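Local coordinates for protein Exo-arabinanase (Penicillium chrysogenum, PDB 3A72) that probably hydrolyses 1,5-linked alpha-L-arabinan from the chain end, holding arabinobiose in a pocket of its six-bladed beta-propeller, at residues R327-N332 with M349-V354; Y269-P274 with R316-L321; I19-L24 with E41-E46; L79-F84 with S105-D110. All blocks are in the same frame, centred on the assembly; numbering follows the deposited sequence.

Contact 1 of 4, residues R327-N332 with M349-V354; sequences RYLVVN and MDLKEV
Tyr328 and Leu329 run antiparallel to Asp350 and Met349 in the hairpin of strands 328-333 and 344-350, part of the last propeller blade; Tyr328 and Asp350 are the non-hydrogen-bonded pair, Leu329 and Met349 the hydrogen-bonded one, closed at Leu329 N to Met349 O (2.9 Å) and at Met349 N to Leu329 O. One more rung follows where the helix begins, Leu351 N to Arg327 O at 2.8 Å. The Arg327 side chain is extended from CG to NE, CG anti to the backbone N (chi1 -179°), and grips Asp350 side-on. NE meets OD1 of Asp350 at 2.9 Å in an almost straight bond (176°), while Arg327 NH2 takes Asp350 OD2 at the same 2.9 Å. Both oxygens are met on their syn sides, though the two planes are turned 34° apart. The phenol oxygen of Tyr328 lies over one guanidinium face and Lys352 CD over the opposite one. Beside Leu329 and Met349, SD of Met349 touches CG2 of Val331 (4.0 Å) and CD2 of Leu329; Leu292 of the preceding blade touches Leu329 and Met349. Asp350 is also the N-cap of the helix, OD1 accepting Lys352 N at 3.0 Å from the other face of its plane. A water links OD2 to Tyr328 OH. The carboxylate thus serves a salt bridge and a helix start together, and both should stabilise its negative charge.

Contact 2 of 4, residues Y269-P274 with R316-L321; sequences YAVWTP and RALRVL
Tyr269 lays one face of its ring over the backbone of Ala317, whose CA stands 4.0 Å above the ring plane, offset toward the rim, in a CH-pi contact. Leu318 N sits over that face too, and Leu318 O comes within 3.3 Å of CE2 of Tyr269. The other flat group, the Trp272 indole, has Pro274 N over one face, and its NE1 bonds to Asn279 O. Further along, Val271 takes over the packing: its CG1, anti to the carbonyl carbon, reaches CB of Leu318 at 3.8 Å, while CG2 meets CG2 of Val320 at 3.7 Å. Both Val320 methyls approach CB of Thr273, CG1 at 3.8 Å, the side chains crossing at about a right angle, and CG2 lies 3.5 Å from Trp272 O. No hydrogen bond joins the segments. The hydroxyl of Thr273 is bonded to Gly326 O, and the Arg319 guanidinium turns instead to Asn28 and Glu29. Strands 269-273 and 317-320 lie nearly parallel, 6° apart, with their axes 6.4 Å from each other. Each bonds to its own sheet, so this is side-chain packing between the innermost strands of successive blades, as expected of a six-bladed beta-propeller.

Contact 3 of 4, residues I19-L24 with E41-E46; sequences IVPRTL and ENYSPE. With AHR (alpha-L-arabinofuranose), chain B.
Pro21 follows a cis peptide bond and sets CG over one face of the Tyr43 ring, toward its rim, with CD close by; CG stands 3.9 Å from the ring centroid and 18° off the normal, a CH-pi contact. The phenol is held from several sides: Arg22 O lies at its edge, in plane, and CB of Leu24 touches CE2 of Tyr43 at 3.9 Å. The backbone secures the same residue twice, since Tyr43 N donates to Arg22 O and Tyr43 O accepts from Ile19 N, each at 2.9 Å. Tyr43 itself is the centre of an inverse gamma turn, Arg22 adopts a positive phi of 79°, and both segments leave the ladder just where the antiparallel pairing of strands 23-30 and 36-42 ends. Within that hairpin Leu24 and Glu41 make the hydrogen-bonded pair, Glu41 N to Leu24 O at 2.8 Å, and their side chains lie side by side, with CD2 of Leu24 3.4 Å from OE1 of Glu41. Glu41, extended beyond CG, carries its carboxylate into the sugar pocket. Its OE2 accepts the O5 hydroxyl of the arabinofuranose at 2.7 Å and also Gln82 N from the next blade. OE1 takes the Tyr43 hydroxyl at 2.6 Å, which comes from 40° above the carboxylate plane. Both oxygens of Glu41 are therefore engaged, and Tyr43, steadied by Pro21, is a second-shell residue that, with the bonds to OE2, should help to hold the rotation of the carboxylate presented to the sugar.

Contact 4 of 4, residues L79-F84 with S105-D110; sequences LRYQPF and SSIPTD. With AHR (alpha-L-arabinofuranose), chain B.
Leu79 opens the segment as the non-hydrogen-bonded partner of Ser106, its CD2 resting 3.9 Å from CB of Ser106; the hydroxyl of Ser106 is occupied by Asp72 and Asn75. Arg80 follows with N bonded to Ser105 O at 2.9 Å. Its side chain crosses Ile107 at about a right angle and is bent at chi3 (-53°), which places NE, and NE and NH2 both grip the carbonyl oxygen of Ile107, at 2.8 and 3.0 Å. That oxygen lies in the guanidinium plane, while Thr109 CA covers one face, offset toward the rim. NH2 also forms a salt bridge with Glu46. Arg80 and Tyr81 both face Ser105, which makes a classic beta bulge: Tyr81 N gives a weak second bond to Ser105 O, and Ser105 N returns to Tyr81 O at 2.8 Å. Here the chain turns its corner and enters strand 82-87, innermost strand of a propeller blade, whose neighbour is strand 100-106. The Tyr81 ring is tightly packed by CD1 of Ile107, 3.3 Å from its CD2, while over the centre of one face stands C5 of the arabinofuranose, 3.7 Å above the plane. Gln82 takes a left-handed backbone conformation (phi 60°, psi 58°) as the chain rounds the corner, and its side chain bends at chi2. NE2 donates to O5 of the sugar at 2.9 Å in a nearly straight bond. Its other branch, OE1, accepts from Glu151 N and from a water that in turn accepts from the hydroxyl of Ser105.

In the fold
Along the chain the order is contact 3, contact 4, contact 2, contact 1, none overlapping another. Contacts 3 and 4, centres 11 Å apart, lie in the first two complete blades, 23-70 and 82-137, and meet the same arabinofuranose from neighbouring blades, so the sugar site lies where these blades adjoin. Contacts 1 and 2, centres 9 Å apart, meet in the blade of strands 317-320, 328-333 and 344-350, which the N-terminal strand 6-10 completes, sealing the propeller ring. Contact 2 joins this blade to the one before it. The pairs sit 25 to 31 Å apart between centres, yet Tyr269 OH still packs on Phe84 CE1 at 3.6 Å, bringing non-adjacent blades together through their inner strands.

Contact 1 of 4, residues R327-N332 with M349-V354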
# COMPACT_ATOMS: atom_id res chain seq x y z
N ARG A 327 3.86 -1.29 20.21
CA ARG A 327 3.09 -2.36 20.80
C ARG A 327 1.81 -2.75 20.07
O ARG A 327 1.38 -3.89 20.21
CB ARG A 327 2.73 -1.90 22.25
CG ARG A 327 1.93 -2.99 22.99
CD ARG A 327 1.86 -2.61 24.50
NE ARG A 327 0.88 -3.53 25.12
CZ ARG A 327 0.54 -3.42 26.41
NH1 ARG A 327 1.12 -2.55 27.19
NH2 ARG A 327 -0.38 -4.25 26.85
N TYR A 328 1.17 -1.84 19.35
CA TYR A 328 -0.18 -2.09 18.80
C TYR A 328 -0.12 -2.07 17.28
O TYR A 328 0.52 -1.25 16.64
CB TYR A 328 -1.13 -1.01 19.32
CG TYR A 328 -1.34 -1.10 20.82
CD1 TYR A 328 -2.22 -2.02 21.36
CD2 TYR A 328 -0.56 -0.32 21.66
CE1 TYR A 328 -2.40 -2.12 22.72
CE2 TYR A 328 -0.75 -0.42 23.05
CZ TYR A 328 -1.65 -1.32 23.55
OH TYR A 328 -1.83 -1.45 24.91
N LEU A 329 -0.86 -3.04 16.69
CA LEU A 329 -0.96 -3.21 15.26
C LEU A 329 -2.37 -2.88 14.73
O LEU A 329 -3.34 -3.51 15.17
CB LEU A 329 -0.66 -4.66 14.90
CG LEU A 329 -0.72 -5.02 13.40
CD1 LEU A 329 0.43 -4.39 12.64
CD2 LEU A 329 -0.75 -6.52 13.23
N VAL A 330 -2.47 -1.97 13.80
CA VAL A 330 -3.68 -1.71 13.01
C VAL A 330 -3.74 -2.68 11.86
O VAL A 330 -2.75 -2.87 11.14
CB VAL A 330 -3.63 -0.27 12.51
CG1 VAL A 330 -4.52 -0.02 11.30
CG2 VAL A 330 -3.99 0.72 13.62
N VAL A 331 -4.93 -3.27 11.67
CA VAL A 331 -5.24 -4.14 10.55
C VAL A 331 -6.52 -3.58 9.92
O VAL A 331 -7.57 -3.59 10.56
CB VAL A 331 -5.41 -5.62 10.96
CG1 VAL A 331 -5.52 -6.46 9.72
CG2 VAL A 331 -4.30 -6.06 11.87
N ASN A 332 -6.42 -3.05 8.70
CA ASN A 332 -7.47 -2.19 8.11
C ASN A 332 -7.88 -2.74 6.78
O ASN A 332 -7.03 -2.81 5.85
CB ASN A 332 -6.86 -0.80 7.99
CG ASN A 332 -7.59 0.26 7.24
OD1 ASN A 332 -8.87 0.26 7.03
ND2 ASN A 332 -6.91 1.19 6.75
N MET A 349 -4.56 -4.89 17.36
CA MET A 349 -4.06 -6.01 18.10
C MET A 349 -2.95 -5.60 19.01
O MET A 349 -2.11 -4.77 18.69
CB MET A 349 -3.53 -7.10 17.09
CG MET A 349 -4.57 -7.54 16.07
SD MET A 349 -3.91 -8.67 14.85
CE MET A 349 -3.74 -10.16 15.81
N ASP A 350 -2.91 -6.24 20.21
CA ASP A 350 -1.88 -5.99 21.22
C ASP A 350 -0.74 -6.94 21.00
O ASP A 350 -0.84 -8.13 21.34
CB ASP A 350 -2.47 -6.13 22.62
CG ASP A 350 -1.47 -5.81 23.71
OD1 ASP A 350 -0.29 -5.54 23.41
OD2 ASP A 350 -1.92 -5.76 24.91
N LEU A 351 0.34 -6.46 20.39
CA LEU A 351 1.50 -7.28 20.04
C LEU A 351 2.23 -7.80 21.27
O LEU A 351 2.97 -8.81 21.16
CB LEU A 351 2.44 -6.53 19.11
CG LEU A 351 1.77 -6.10 17.77
CD1 LEU A 351 2.76 -5.21 16.99
CD2 LEU A 351 1.27 -7.27 16.99
N LYS A 352 2.05 -7.17 22.43
CA LYS A 352 2.61 -7.71 23.67
C LYS A 352 2.02 -9.10 23.93
O LYS A 352 2.73 -9.98 24.48
CB LYS A 352 2.37 -6.77 24.84
CG LYS A 352 3.10 -7.18 26.13
CD LYS A 352 2.93 -6.09 27.20
CE LYS A 352 3.48 -6.43 28.59
NZ LYS A 352 3.82 -5.18 29.37
N GLU A 353 0.77 -9.32 23.57
CA GLU A 353 0.10 -10.59 23.79
C GLU A 353 0.16 -11.51 22.59
O GLU A 353 0.36 -12.72 22.78
CB GLU A 353 -1.36 -10.37 24.21
CG GLU A 353 -2.11 -11.66 24.45
CD GLU A 353 -1.61 -12.53 25.57
OE1 GLU A 353 -0.73 -12.09 26.34
OE2 GLU A 353 -2.09 -13.68 25.67
N VAL A 354 -0.02 -10.99 21.36
CA VAL A 354 -0.28 -11.91 20.22
C VAL A 354 1.00 -12.40 19.55
O VAL A 354 0.93 -13.38 18.78
CB VAL A 354 -1.24 -11.28 19.17
CG1 VAL A 354 -2.55 -10.90 19.82
CG2 VAL A 354 -0.67 -10.11 18.48
O HOH W 1 -3.75 -3.64 25.61

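Contact 2 of 4, residues Y269-P274 with R316-L321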
# COMPACT_ATOMS: atom_id res chain seq x y z
N TYR A 269 0.98 -6.73 2.31
CA TYR A 269 1.39 -5.57 3.08
C TYR A 269 2.39 -6.06 4.12
O TYR A 269 2.20 -7.15 4.68
CB TYR A 269 0.17 -4.84 3.71
CG TYR A 269 0.45 -3.35 3.84
CD1 TYR A 269 -0.03 -2.48 2.86
CD2 TYR A 269 1.23 -2.80 4.86
CE1 TYR A 269 0.22 -1.13 2.93
CE2 TYR A 269 1.50 -1.46 4.90
CZ TYR A 269 1.00 -0.62 3.94
OH TYR A 269 1.24 0.74 3.93
N ALA A 270 3.42 -5.30 4.41
CA ALA A 270 4.44 -5.68 5.40
C ALA A 270 4.76 -4.48 6.29
O ALA A 270 4.87 -3.35 5.79
CB ALA A 270 5.72 -6.12 4.74
N VAL A 271 4.98 -4.75 7.56
CA VAL A 271 5.40 -3.79 8.57
C VAL A 271 6.41 -4.49 9.51
O VAL A 271 6.55 -5.70 9.46
CB VAL A 271 4.20 -3.23 9.37
CG1 VAL A 271 3.32 -2.41 8.47
CG2 VAL A 271 3.44 -4.33 10.09
N TRP A 272 7.03 -3.70 10.34
CA TRP A 272 7.97 -4.19 11.34
C TRP A 272 7.70 -3.49 12.68
O TRP A 272 7.50 -2.30 12.72
CB TRP A 272 9.43 -3.99 10.88
CG TRP A 272 10.42 -4.41 11.94
CD1 TRP A 272 10.94 -5.63 12.14
CD2 TRP A 272 10.98 -3.57 12.96
NE1 TRP A 272 11.79 -5.64 13.21
CE2 TRP A 272 11.83 -4.37 13.74
CE3 TRP A 272 10.85 -2.22 13.28
CZ2 TRP A 272 12.55 -3.89 14.82
CZ3 TRP A 272 11.55 -1.71 14.36
CH2 TRP A 272 12.39 -2.54 15.10
N THR A 273 7.75 -4.31 13.76
CA THR A 273 7.66 -3.78 15.13
C THR A 273 8.92 -4.19 15.90
O THR A 273 9.41 -5.29 15.72
CB THR A 273 6.43 -4.34 15.86
OG1 THR A 273 6.49 -3.86 17.22
CG2 THR A 273 6.36 -5.83 15.86
N PRO A 274 9.36 -3.35 16.85
CA PRO A 274 10.36 -3.84 17.80
C PRO A 274 9.92 -4.97 18.69
O PRO A 274 10.77 -5.63 19.28
CB PRO A 274 10.63 -2.55 18.68
CG PRO A 274 10.12 -1.41 17.87
CD PRO A 274 9.00 -1.92 17.07
N ARG A 316 -5.21 -5.54 2.18
CA ARG A 316 -5.43 -5.20 3.58
C ARG A 316 -4.19 -4.56 4.14
O ARG A 316 -3.08 -5.06 3.97
CB ARG A 316 -5.85 -6.47 4.33
CG ARG A 316 -6.30 -6.22 5.75
CD ARG A 316 -6.84 -7.48 6.41
NE ARG A 316 -5.75 -8.43 6.60
CZ ARG A 316 -5.87 -9.56 7.29
NH1 ARG A 316 -7.00 -9.87 7.92
NH2 ARG A 316 -4.84 -10.41 7.38
N ALA A 317 -4.38 -3.42 4.82
CA ALA A 317 -3.28 -2.55 5.23
C ALA A 317 -2.95 -2.75 6.68
O ALA A 317 -3.81 -2.88 7.55
CB ALA A 317 -3.64 -1.10 4.97
N LEU A 318 -1.65 -2.78 7.00
CA LEU A 318 -1.13 -2.94 8.34
C LEU A 318 -0.39 -1.67 8.76
O LEU A 318 0.27 -1.02 7.94
CB LEU A 318 -0.13 -4.10 8.41
CG LEU A 318 -0.63 -5.46 7.95
CD1 LEU A 318 0.49 -6.49 8.05
CD2 LEU A 318 -1.84 -5.89 8.76
N ARG A 319 -0.39 -1.38 10.06
CA ARG A 319 0.43 -0.30 10.59
C ARG A 319 0.79 -0.62 12.05
O ARG A 319 -0.08 -0.86 12.87
CB ARG A 319 -0.23 1.04 10.48
CG ARG A 319 0.67 2.16 10.95
CD ARG A 319 0.20 3.55 10.54
NE ARG A 319 0.27 3.69 9.09
CZ ARG A 319 1.41 3.88 8.39
NH1 ARG A 319 2.56 4.00 8.99
NH2 ARG A 319 1.32 3.95 7.09
N VAL A 320 2.08 -0.55 12.34
CA VAL A 320 2.55 -0.63 13.72
C VAL A 320 2.47 0.79 14.29
O VAL A 320 3.20 1.70 13.82
CB VAL A 320 3.97 -1.17 13.80
CG1 VAL A 320 4.49 -1.12 15.25
CG2 VAL A 320 4.02 -2.62 13.27
N LEU A 321 1.58 1.00 15.23
CA LEU A 321 1.49 2.31 15.85
C LEU A 321 2.71 2.57 16.71
O LEU A 321 3.36 1.66 17.21
CB LEU A 321 0.21 2.39 16.68
CG LEU A 321 -1.09 2.17 15.90
CD1 LEU A 321 -2.26 2.39 16.85
CD2 LEU A 321 -1.19 3.02 14.67

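Contact 3 of 4, residues I19-L24 with E41-E46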
# COMPACT_ATOMS: atom_id res chain seq x y z
N ILE A 19 -21.10 2.48 -6.34
CA ILE A 19 -20.99 1.44 -7.36
C ILE A 19 -20.11 0.34 -6.84
O ILE A 19 -18.97 0.65 -6.46
CB ILE A 19 -20.40 2.10 -8.63
CG1 ILE A 19 -21.31 3.27 -9.05
CG2 ILE A 19 -20.25 1.09 -9.71
CD1 ILE A 19 -20.80 3.99 -10.22
N VAL A 20 -20.59 -0.90 -6.87
CA VAL A 20 -19.78 -2.06 -6.45
C VAL A 20 -18.40 -1.97 -7.08
O VAL A 20 -18.32 -1.75 -8.30
CB VAL A 20 -20.53 -3.34 -6.87
CG1 VAL A 20 -19.65 -4.59 -6.78
CG2 VAL A 20 -21.72 -3.57 -5.95
N PRO A 21 -17.32 -2.09 -6.32
CA PRO A 21 -17.25 -2.59 -4.95
C PRO A 21 -17.53 -1.59 -3.85
O PRO A 21 -17.52 -1.97 -2.68
CB PRO A 21 -15.78 -3.04 -4.87
CG PRO A 21 -15.04 -2.04 -5.72
CD PRO A 21 -15.97 -1.89 -6.91
N ARG A 22 -17.80 -0.34 -4.17
CA ARG A 22 -18.17 0.75 -3.26
C ARG A 22 -16.97 1.34 -2.51
O ARG A 22 -16.76 2.56 -2.54
CB ARG A 22 -19.31 0.39 -2.33
CG ARG A 22 -20.58 -0.08 -3.05
CD ARG A 22 -21.78 -0.09 -2.13
NE ARG A 22 -23.01 -0.43 -2.81
CZ ARG A 22 -23.49 -1.65 -2.96
NH1 ARG A 22 -22.82 -2.74 -2.51
NH2 ARG A 22 -24.67 -1.79 -3.58
N THR A 23 -16.23 0.46 -1.84
CA THR A 23 -14.95 0.82 -1.23
C THR A 23 -13.97 -0.28 -1.60
O THR A 23 -14.35 -1.42 -1.84
CB THR A 23 -15.05 0.94 0.31
OG1 THR A 23 -15.43 -0.31 0.93
CG2 THR A 23 -16.10 1.93 0.72
N LEU A 24 -12.69 0.06 -1.61
CA LEU A 24 -11.62 -0.89 -1.87
C LEU A 24 -10.29 -0.24 -1.54
O LEU A 24 -10.21 1.01 -1.58
CB LEU A 24 -11.59 -1.27 -3.38
CG LEU A 24 -10.90 -2.61 -3.70
CD1 LEU A 24 -11.74 -3.80 -3.28
CD2 LEU A 24 -10.59 -2.68 -5.21
N GLU A 41 -10.20 3.80 -2.03
CA GLU A 41 -10.93 4.02 -3.26
C GLU A 41 -12.42 4.10 -2.96
O GLU A 41 -12.99 3.17 -2.35
CB GLU A 41 -10.71 2.88 -4.25
CG GLU A 41 -9.25 2.69 -4.68
CD GLU A 41 -8.97 1.45 -5.48
OE1 GLU A 41 -9.91 0.63 -5.70
OE2 GLU A 41 -7.78 1.25 -5.87
N ASN A 42 -13.03 5.21 -3.35
CA ASN A 42 -14.40 5.57 -2.93
C ASN A 42 -15.24 5.67 -4.18
O ASN A 42 -15.12 6.66 -4.97
CB ASN A 42 -14.30 6.86 -2.14
CG ASN A 42 -15.58 7.26 -1.43
OD1 ASN A 42 -16.29 8.27 -1.84
ND2 ASN A 42 -15.94 6.60 -0.46
N TYR A 43 -16.05 4.67 -4.42
CA TYR A 43 -16.76 4.49 -5.72
C TYR A 43 -18.12 5.18 -5.70
O TYR A 43 -19.18 4.60 -5.85
CB TYR A 43 -16.88 3.02 -6.05
CG TYR A 43 -15.57 2.32 -6.33
CD1 TYR A 43 -15.21 2.00 -7.63
CD2 TYR A 43 -14.68 1.98 -5.30
CE1 TYR A 43 -14.01 1.36 -7.93
CE2 TYR A 43 -13.47 1.33 -5.61
CZ TYR A 43 -13.16 1.04 -6.92
OH TYR A 43 -11.99 0.41 -7.26
N SER A 44 -18.08 6.49 -5.55
CA SER A 44 -19.27 7.32 -5.55
C SER A 44 -19.77 7.46 -6.99
O SER A 44 -19.02 7.48 -7.95
CB SER A 44 -18.99 8.64 -4.89
OG SER A 44 -17.93 9.35 -5.52
N PRO A 45 -21.11 7.63 -7.15
CA PRO A 45 -21.62 7.89 -8.49
C PRO A 45 -21.17 9.23 -9.02
O PRO A 45 -21.06 10.22 -8.28
CB PRO A 45 -23.16 7.93 -8.26
CG PRO A 45 -23.42 7.61 -6.89
CD PRO A 45 -22.15 7.60 -6.12
N GLU A 46 -20.84 9.28 -10.33
CA GLU A 46 -20.28 10.44 -10.98
C GLU A 46 -21.24 10.96 -12.02
O GLU A 46 -21.98 10.15 -12.63
CB GLU A 46 -18.97 10.05 -11.68
CG GLU A 46 -17.89 9.51 -10.74
CD GLU A 46 -16.65 9.15 -11.50
OE1 GLU A 46 -16.70 8.14 -12.25
OE2 GLU A 46 -15.62 9.87 -11.41
O5 AHR B . -7.19 -0.97 -7.26
C5 AHR B . -8.31 -1.19 -8.17
C4 AHR B . -8.05 -2.47 -8.93
O4 AHR B . -6.87 -2.27 -9.78
C3 AHR B . -9.14 -2.74 -9.97
O3 AHR B . -10.26 -3.44 -9.39
C2 AHR B . -8.38 -3.68 -10.93
O2 AHR B . -8.93 -3.66 -12.27
C1 AHR B . -6.96 -3.10 -10.93

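Contact 4 of 4, residues L79-F84 with S105-D110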
# COMPACT_ATOMS: atom_id res chain seq x y z
N LEU A 79 -9.88 11.04 -8.70
CA LEU A 79 -8.82 10.29 -7.96
C LEU A 79 -9.44 8.98 -7.57
O LEU A 79 -10.24 8.89 -6.63
CB LEU A 79 -8.30 11.10 -6.78
CG LEU A 79 -7.65 12.43 -7.12
CD1 LEU A 79 -6.95 13.01 -5.89
CD2 LEU A 79 -6.69 12.33 -8.33
N ARG A 80 -9.16 7.97 -8.38
CA ARG A 80 -9.98 6.78 -8.48
C ARG A 80 -9.42 5.53 -7.86
O ARG A 80 -10.14 4.79 -7.17
CB ARG A 80 -10.31 6.52 -9.97
CG ARG A 80 -11.38 5.45 -10.19
CD ARG A 80 -11.75 5.31 -11.70
NE ARG A 80 -12.11 6.61 -12.27
CZ ARG A 80 -13.25 7.22 -12.16
NH1 ARG A 80 -14.31 6.60 -11.60
NH2 ARG A 80 -13.39 8.45 -12.62
N TYR A 81 -8.14 5.23 -8.15
CA TYR A 81 -7.51 3.99 -7.74
C TYR A 81 -6.25 4.26 -6.87
O TYR A 81 -5.49 5.20 -7.12
CB TYR A 81 -7.06 3.14 -8.90
CG TYR A 81 -8.13 2.39 -9.68
CD1 TYR A 81 -9.47 2.30 -9.26
CD2 TYR A 81 -7.77 1.74 -10.87
CE1 TYR A 81 -10.40 1.59 -10.03
CE2 TYR A 81 -8.67 1.06 -11.61
CZ TYR A 81 -10.01 0.98 -11.18
OH TYR A 81 -10.96 0.26 -11.91
N GLN A 82 -6.05 3.36 -5.92
CA GLN A 82 -4.74 3.10 -5.34
C GLN A 82 -4.10 4.31 -4.65
O GLN A 82 -2.99 4.70 -4.93
CB GLN A 82 -3.81 2.52 -6.42
CG GLN A 82 -4.36 1.20 -6.95
CD GLN A 82 -4.26 1.00 -8.44
OE1 GLN A 82 -3.41 1.62 -9.12
NE2 GLN A 82 -5.08 0.11 -8.96
N PRO A 83 -4.82 4.87 -3.66
CA PRO A 83 -4.23 5.95 -2.86
C PRO A 83 -3.09 5.41 -2.02
O PRO A 83 -2.91 4.20 -1.79
CB PRO A 83 -5.39 6.40 -1.96
CG PRO A 83 -6.19 5.13 -1.76
CD PRO A 83 -6.12 4.45 -3.13
N PHE A 84 -2.31 6.33 -1.46
CA PHE A 84 -1.24 6.03 -0.50
C PHE A 84 -0.96 7.28 0.28
O PHE A 84 -0.65 8.33 -0.30
CB PHE A 84 0.06 5.55 -1.20
CG PHE A 84 1.02 5.01 -0.19
CD1 PHE A 84 0.86 3.74 0.29
CD2 PHE A 84 2.04 5.76 0.36
CE1 PHE A 84 1.63 3.20 1.27
CE2 PHE A 84 2.85 5.25 1.34
CZ PHE A 84 2.67 3.97 1.80
N SER A 105 -4.03 7.40 -8.19
CA SER A 105 -4.17 7.40 -9.62
C SER A 105 -5.43 8.12 -10.07
O SER A 105 -6.57 7.75 -9.72
CB SER A 105 -4.13 5.98 -10.14
OG SER A 105 -4.01 6.01 -11.55
N SER A 106 -5.22 9.15 -10.90
CA SER A 106 -6.24 9.92 -11.59
C SER A 106 -6.57 9.20 -12.88
O SER A 106 -5.69 8.96 -13.71
CB SER A 106 -5.65 11.30 -11.90
OG SER A 106 -6.46 12.01 -12.83
N ILE A 107 -7.86 8.85 -13.02
CA ILE A 107 -8.32 7.92 -14.05
C ILE A 107 -9.70 8.42 -14.48
O ILE A 107 -10.57 8.57 -13.61
CB ILE A 107 -8.43 6.48 -13.52
CG1 ILE A 107 -7.08 5.96 -13.03
CG2 ILE A 107 -9.06 5.54 -14.57
CD1 ILE A 107 -7.20 4.67 -12.28
N PRO A 108 -9.97 8.63 -15.76
CA PRO A 108 -11.34 8.99 -16.17
C PRO A 108 -12.29 7.83 -15.94
O PRO A 108 -11.90 6.67 -15.83
CB PRO A 108 -11.19 9.24 -17.68
CG PRO A 108 -9.75 9.45 -17.95
CD PRO A 108 -9.10 8.54 -16.93
N THR A 109 -13.60 8.14 -15.92
CA THR A 109 -14.62 7.13 -15.72
C THR A 109 -14.50 5.99 -16.72
O THR A 109 -14.75 4.82 -16.40
CB THR A 109 -16.02 7.76 -15.81
OG1 THR A 109 -16.14 8.81 -14.85
CG2 THR A 109 -17.10 6.70 -15.62
N ASP A 110 -14.10 6.32 -17.96
CA ASP A 110 -13.96 5.31 -19.02
C ASP A 110 -12.71 4.43 -18.87
O ASP A 110 -12.52 3.56 -19.74
CB ASP A 110 -14.04 5.97 -20.40
CG ASP A 110 -12.86 6.87 -20.74
OD1 ASP A 110 -11.87 6.92 -20.00
OD2 ASP A 110 -12.97 7.58 -21.78
O5 AHR B . -7.19 -0.97 -7.26
C5 AHR B . -8.31 -1.19 -8.17
C4 AHR B . -8.05 -2.47 -8.93
O4 AHR B . -6.87 -2.27 -9.78
C3 AHR B . -9.14 -2.74 -9.97
O3 AHR B . -10.26 -3.44 -9.39
C2 AHR B . -8.38 -3.68 -10.93
O2 AHR B . -8.93 -3.66 -12.27
C1 AHR B . -6.96 -3.10 -10.93
O HOH W 2 -3.69 3.23 -11.56